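Local coordinates for protein Fe(2+) transporter FeoB (Legionella pneumophila, PDB 3IBY) that probably transports ferrous iron across the inner membrane, driven by GTP, and is represented here by its cytosolic GTPase and GDI domains, at residues 171-183 and 232-245. Sequence-based numbering, arbitrary orientation.
Sequences LKLSLSVAAQQIL and QNLDVLLADARYQK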
# COMPACT_ATOMS: atom_id res chain seq x y z
N LEU A 171 2.95 6.32 -9.10
CA LEU A 171 3.78 5.85 -10.18
C LEU A 171 3.19 6.37 -11.48
O LEU A 171 1.99 6.53 -11.59
CB LEU A 171 3.83 4.33 -10.20
CG LEU A 171 4.39 3.63 -8.96
CD1 LEU A 171 4.08 2.15 -9.03
CD2 LEU A 171 5.89 3.89 -8.87
N LYS A 172 4.05 6.66 -12.46
CA LYS A 172 3.60 7.20 -13.75
C LYS A 172 3.17 6.05 -14.62
O LYS A 172 4.00 5.30 -15.10
CB LYS A 172 4.69 8.03 -14.44
CG LYS A 172 4.14 8.92 -15.58
CD LYS A 172 5.25 9.72 -16.35
CE LYS A 172 5.42 11.19 -15.86
NZ LYS A 172 5.42 11.28 -14.36
N LEU A 173 1.86 5.92 -14.82
CA LEU A 173 1.24 4.81 -15.54
C LEU A 173 0.81 5.24 -16.94
O LEU A 173 0.34 6.36 -17.16
CB LEU A 173 -0.00 4.29 -14.77
CG LEU A 173 0.21 3.72 -13.37
CD1 LEU A 173 -1.18 3.43 -12.64
CD2 LEU A 173 1.09 2.50 -13.44
N SER A 174 0.95 4.34 -17.91
CA SER A 174 0.60 4.69 -19.26
C SER A 174 -0.77 4.12 -19.58
O SER A 174 -0.96 2.92 -19.59
CB SER A 174 1.65 4.18 -20.23
OG SER A 174 1.36 4.68 -21.51
N LEU A 175 -1.74 4.99 -19.82
CA LEU A 175 -3.07 4.53 -20.17
C LEU A 175 -3.45 5.12 -21.50
O LEU A 175 -2.91 6.16 -21.93
CB LEU A 175 -4.10 4.92 -19.09
CG LEU A 175 -4.05 4.17 -17.73
CD1 LEU A 175 -4.21 5.13 -16.51
CD2 LEU A 175 -5.06 2.99 -17.66
N SER A 176 -4.38 4.45 -22.16
CA SER A 176 -5.02 4.97 -23.35
C SER A 176 -5.56 6.41 -23.16
O SER A 176 -5.85 6.87 -22.05
CB SER A 176 -6.10 4.01 -23.83
OG SER A 176 -7.34 4.66 -23.86
N VAL A 177 -5.65 7.13 -24.26
CA VAL A 177 -6.08 8.50 -24.23
C VAL A 177 -7.54 8.53 -23.79
O VAL A 177 -7.93 9.38 -22.98
CB VAL A 177 -5.90 9.16 -25.63
CG1 VAL A 177 -6.56 10.53 -25.68
CG2 VAL A 177 -4.42 9.27 -25.97
N ALA A 178 -8.31 7.58 -24.32
CA ALA A 178 -9.72 7.40 -23.99
C ALA A 178 -9.85 7.19 -22.50
O ALA A 178 -10.67 7.82 -21.85
CB ALA A 178 -10.29 6.19 -24.74
N ALA A 179 -9.01 6.29 -21.98
CA ALA A 179 -8.99 5.94 -20.57
C ALA A 179 -8.47 7.08 -19.68
O ALA A 179 -9.00 7.32 -18.59
CB ALA A 179 -8.17 4.66 -20.35
N GLN A 180 -7.44 7.79 -20.13
CA GLN A 180 -6.92 8.88 -19.31
C GLN A 180 -7.98 9.97 -19.22
O GLN A 180 -8.25 10.52 -18.16
CB GLN A 180 -5.58 9.38 -19.86
CG GLN A 180 -4.72 10.17 -18.83
CD GLN A 180 -4.26 9.32 -17.58
OE1 GLN A 180 -4.58 9.67 -16.42
NE2 GLN A 180 -3.51 8.22 -17.83
N GLN A 181 -8.62 10.24 -20.34
CA GLN A 181 -9.72 11.18 -20.38
C GLN A 181 -10.74 10.86 -19.26
O GLN A 181 -11.14 11.76 -18.51
CB GLN A 181 -10.36 11.15 -21.78
CG GLN A 181 -11.16 12.41 -22.18
CD GLN A 181 -12.70 12.22 -22.18
OE1 GLN A 181 -13.22 11.08 -22.14
NE2 GLN A 181 -13.42 13.34 -22.25
N ILE A 182 -11.14 9.60 -19.13
CA ILE A 182 -12.21 9.21 -18.20
C ILE A 182 -11.79 9.39 -16.76
O ILE A 182 -12.56 9.88 -15.95
CB ILE A 182 -12.67 7.72 -18.39
CG1 ILE A 182 -13.36 7.53 -19.74
CG2 ILE A 182 -13.64 7.29 -17.27
CD1 ILE A 182 -13.59 6.08 -20.12
N LEU A 183 -10.57 8.99 -16.43
CA LEU A 183 -10.03 9.17 -15.10
C LEU A 183 -9.89 10.66 -14.74
O LEU A 183 -10.10 11.04 -13.57
CB LEU A 183 -8.68 8.47 -14.93
CG LEU A 183 -8.55 6.93 -14.88
CD1 LEU A 183 -7.07 6.57 -14.93
CD2 LEU A 183 -9.22 6.24 -13.65
N GLN A 232 -16.01 0.53 -21.77
CA GLN A 232 -14.55 0.54 -21.98
C GLN A 232 -13.81 -0.53 -21.19
O GLN A 232 -12.67 -0.84 -21.55
CB GLN A 232 -13.94 1.91 -21.62
CG GLN A 232 -13.93 2.95 -22.78
CD GLN A 232 -12.82 2.75 -23.84
OE1 GLN A 232 -11.68 2.37 -23.53
NE2 GLN A 232 -13.17 3.04 -25.10
N ASN A 233 -14.43 -1.08 -20.13
CA ASN A 233 -13.75 -2.01 -19.19
C ASN A 233 -12.57 -1.34 -18.54
O ASN A 233 -11.48 -1.89 -18.45
CB ASN A 233 -13.22 -3.28 -19.87
CG ASN A 233 -14.26 -4.04 -20.60
OD1 ASN A 233 -13.93 -5.01 -21.29
ND2 ASN A 233 -15.53 -3.63 -20.46
N LEU A 234 -12.78 -0.13 -18.07
CA LEU A 234 -11.71 0.54 -17.38
C LEU A 234 -10.95 -0.43 -16.44
O LEU A 234 -9.71 -0.38 -16.37
CB LEU A 234 -12.28 1.71 -16.60
CG LEU A 234 -11.40 2.93 -16.51
CD1 LEU A 234 -11.11 3.45 -17.91
CD2 LEU A 234 -12.11 3.97 -15.65
N ASP A 235 -11.66 -1.31 -15.75
CA ASP A 235 -11.00 -2.12 -14.69
C ASP A 235 -9.85 -2.90 -15.28
O ASP A 235 -8.70 -2.79 -14.83
CB ASP A 235 -11.95 -3.05 -13.89
CG ASP A 235 -12.81 -3.95 -14.75
OD1 ASP A 235 -13.26 -5.00 -14.24
OD2 ASP A 235 -13.04 -3.63 -15.94
N VAL A 236 -10.15 -3.59 -16.35
CA VAL A 236 -9.17 -4.34 -17.08
C VAL A 236 -8.02 -3.43 -17.53
O VAL A 236 -6.86 -3.76 -17.31
CB VAL A 236 -9.83 -5.03 -18.28
CG1 VAL A 236 -8.85 -6.00 -18.95
CG2 VAL A 236 -11.11 -5.75 -17.83
N LEU A 237 -8.34 -2.29 -18.16
CA LEU A 237 -7.30 -1.36 -18.60
C LEU A 237 -6.41 -0.87 -17.47
O LEU A 237 -5.21 -0.84 -17.59
CB LEU A 237 -7.90 -0.15 -19.30
CG LEU A 237 -7.91 -0.21 -20.82
CD1 LEU A 237 -8.16 -1.62 -21.30
CD2 LEU A 237 -8.94 0.77 -21.40
N LEU A 238 -6.99 -0.48 -16.35
CA LEU A 238 -6.17 0.11 -15.30
C LEU A 238 -5.25 -0.94 -14.66
O LEU A 238 -4.07 -0.66 -14.37
CB LEU A 238 -7.05 0.73 -14.22
CG LEU A 238 -6.77 2.20 -13.84
CD1 LEU A 238 -8.11 2.84 -13.42
CD2 LEU A 238 -5.69 2.34 -12.76
N ALA A 239 -5.79 -2.13 -14.42
CA ALA A 239 -4.99 -3.29 -13.95
C ALA A 239 -3.78 -3.54 -14.85
O ALA A 239 -2.69 -3.82 -14.35
CB ALA A 239 -5.85 -4.57 -13.84
N ASP A 240 -3.97 -3.45 -16.17
CA ASP A 240 -2.86 -3.64 -17.09
C ASP A 240 -1.83 -2.51 -16.98
O ASP A 240 -0.65 -2.78 -16.90
CB ASP A 240 -3.34 -3.75 -18.54
CG ASP A 240 -2.20 -4.11 -19.52
OD1 ASP A 240 -1.42 -5.05 -19.25
OD2 ASP A 240 -2.10 -3.44 -20.57
N ALA A 241 -2.26 -1.26 -16.97
CA ALA A 241 -1.29 -0.20 -16.89
C ALA A 241 -0.54 -0.26 -15.56
O ALA A 241 0.65 0.04 -15.47
CB ALA A 241 -1.94 1.13 -17.08
N ARG A 242 -1.23 -0.69 -14.51
CA ARG A 242 -0.58 -0.84 -13.21
C ARG A 242 0.46 -1.94 -13.28
O ARG A 242 1.57 -1.78 -12.83
CB ARG A 242 -1.59 -1.19 -12.13
CG ARG A 242 -1.03 -0.97 -10.77
CD ARG A 242 -2.09 -0.97 -9.70
NE ARG A 242 -3.09 0.05 -9.98
CZ ARG A 242 -2.98 1.32 -9.63
NH1 ARG A 242 -1.89 1.73 -9.00
NH2 ARG A 242 -3.96 2.18 -9.95
N TYR A 243 0.06 -3.06 -13.86
CA TYR A 243 0.93 -4.17 -14.11
C TYR A 243 2.15 -3.82 -14.99
O TYR A 243 3.24 -4.28 -14.74
CB TYR A 243 0.11 -5.29 -14.78
CG TYR A 243 0.99 -6.35 -15.41
CD1 TYR A 243 1.49 -7.38 -14.65
CD2 TYR A 243 1.37 -6.27 -16.77
CE1 TYR A 243 2.33 -8.35 -15.21
CE2 TYR A 243 2.22 -7.25 -17.33
CZ TYR A 243 2.69 -8.27 -16.52
OH TYR A 243 3.52 -9.24 -16.99
N GLN A 244 1.99 -3.05 -16.04
CA GLN A 244 3.13 -2.84 -16.97
C GLN A 244 4.25 -2.05 -16.30
O GLN A 244 5.42 -2.40 -16.43
CB GLN A 244 2.68 -2.15 -18.25
CG GLN A 244 2.11 -3.09 -19.29
CD GLN A 244 1.68 -2.31 -20.53
OE1 GLN A 244 0.74 -1.49 -20.46
NE2 GLN A 244 2.37 -2.54 -21.67
N LYS A 245 3.87 -1.04 -15.52
CA LYS A 245 4.81 -0.19 -14.84
C LYS A 245 5.51 -1.02 -13.78
O LYS A 245 6.69 -0.81 -13.47
CB LYS A 245 4.08 1.00 -14.18
CG LYS A 245 5.01 2.10 -13.54
CD LYS A 245 6.03 2.70 -14.58
CE LYS A 245 6.99 3.80 -14.02
NZ LYS A 245 7.79 4.43 -15.13
O HOH W 1 1.59 1.40 -17.35
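Leu-183 and Leu-238 meet tip to tip, CD2 of the former 3.6 Å from CD1 of the latter, and with Leu-234 they form the inner part of an apolar seam. Leu-234 divides its branches: CD1 rests on the methyl of Ala-179, 4.0 Å from its CB, while CD2 touches both Ile-182 CG2 and Leu-183 CD2. The small Ala-179 also receives Leu-237 CD2.

The extended residues ahead of helix 177-193 continue the seam: Leu-175 puts CD2 3.7 Å from Ala-241 CB. Leu-173 splits its methyls over the next turn: CD2 sits by Ala-241 O and Lys-245 CB, while CD1 lies 3.8 Å above the Arg-242 guanidinium plane, toward its rim. Lys-245, its CG anti to the backbone N (chi1 -173°), bends at chi2 and runs past the carbonyl of Lys-172. No direct hydrogen bond joins the segments; one water accepts from Ser-174 N, and its apparent bond to Ala-241 O is doubtfully short.

Ser-176 OG sets the start of its helix, accepting from Ala-179 N as an N-cap. Farther out, Glu-108 forms a salt bridge with Arg-242, and Ser-104 a hydrogen bond. By packing helix 234-253 against helix 177-193 and the linker into it, the contact probably closes the helical GDI domain. The helical segments cross at -103°, with helices 197-209 (Ala-208) and 219-229 (Leu-227) against the seam and helix 96-106 of the G domain beside Arg-242.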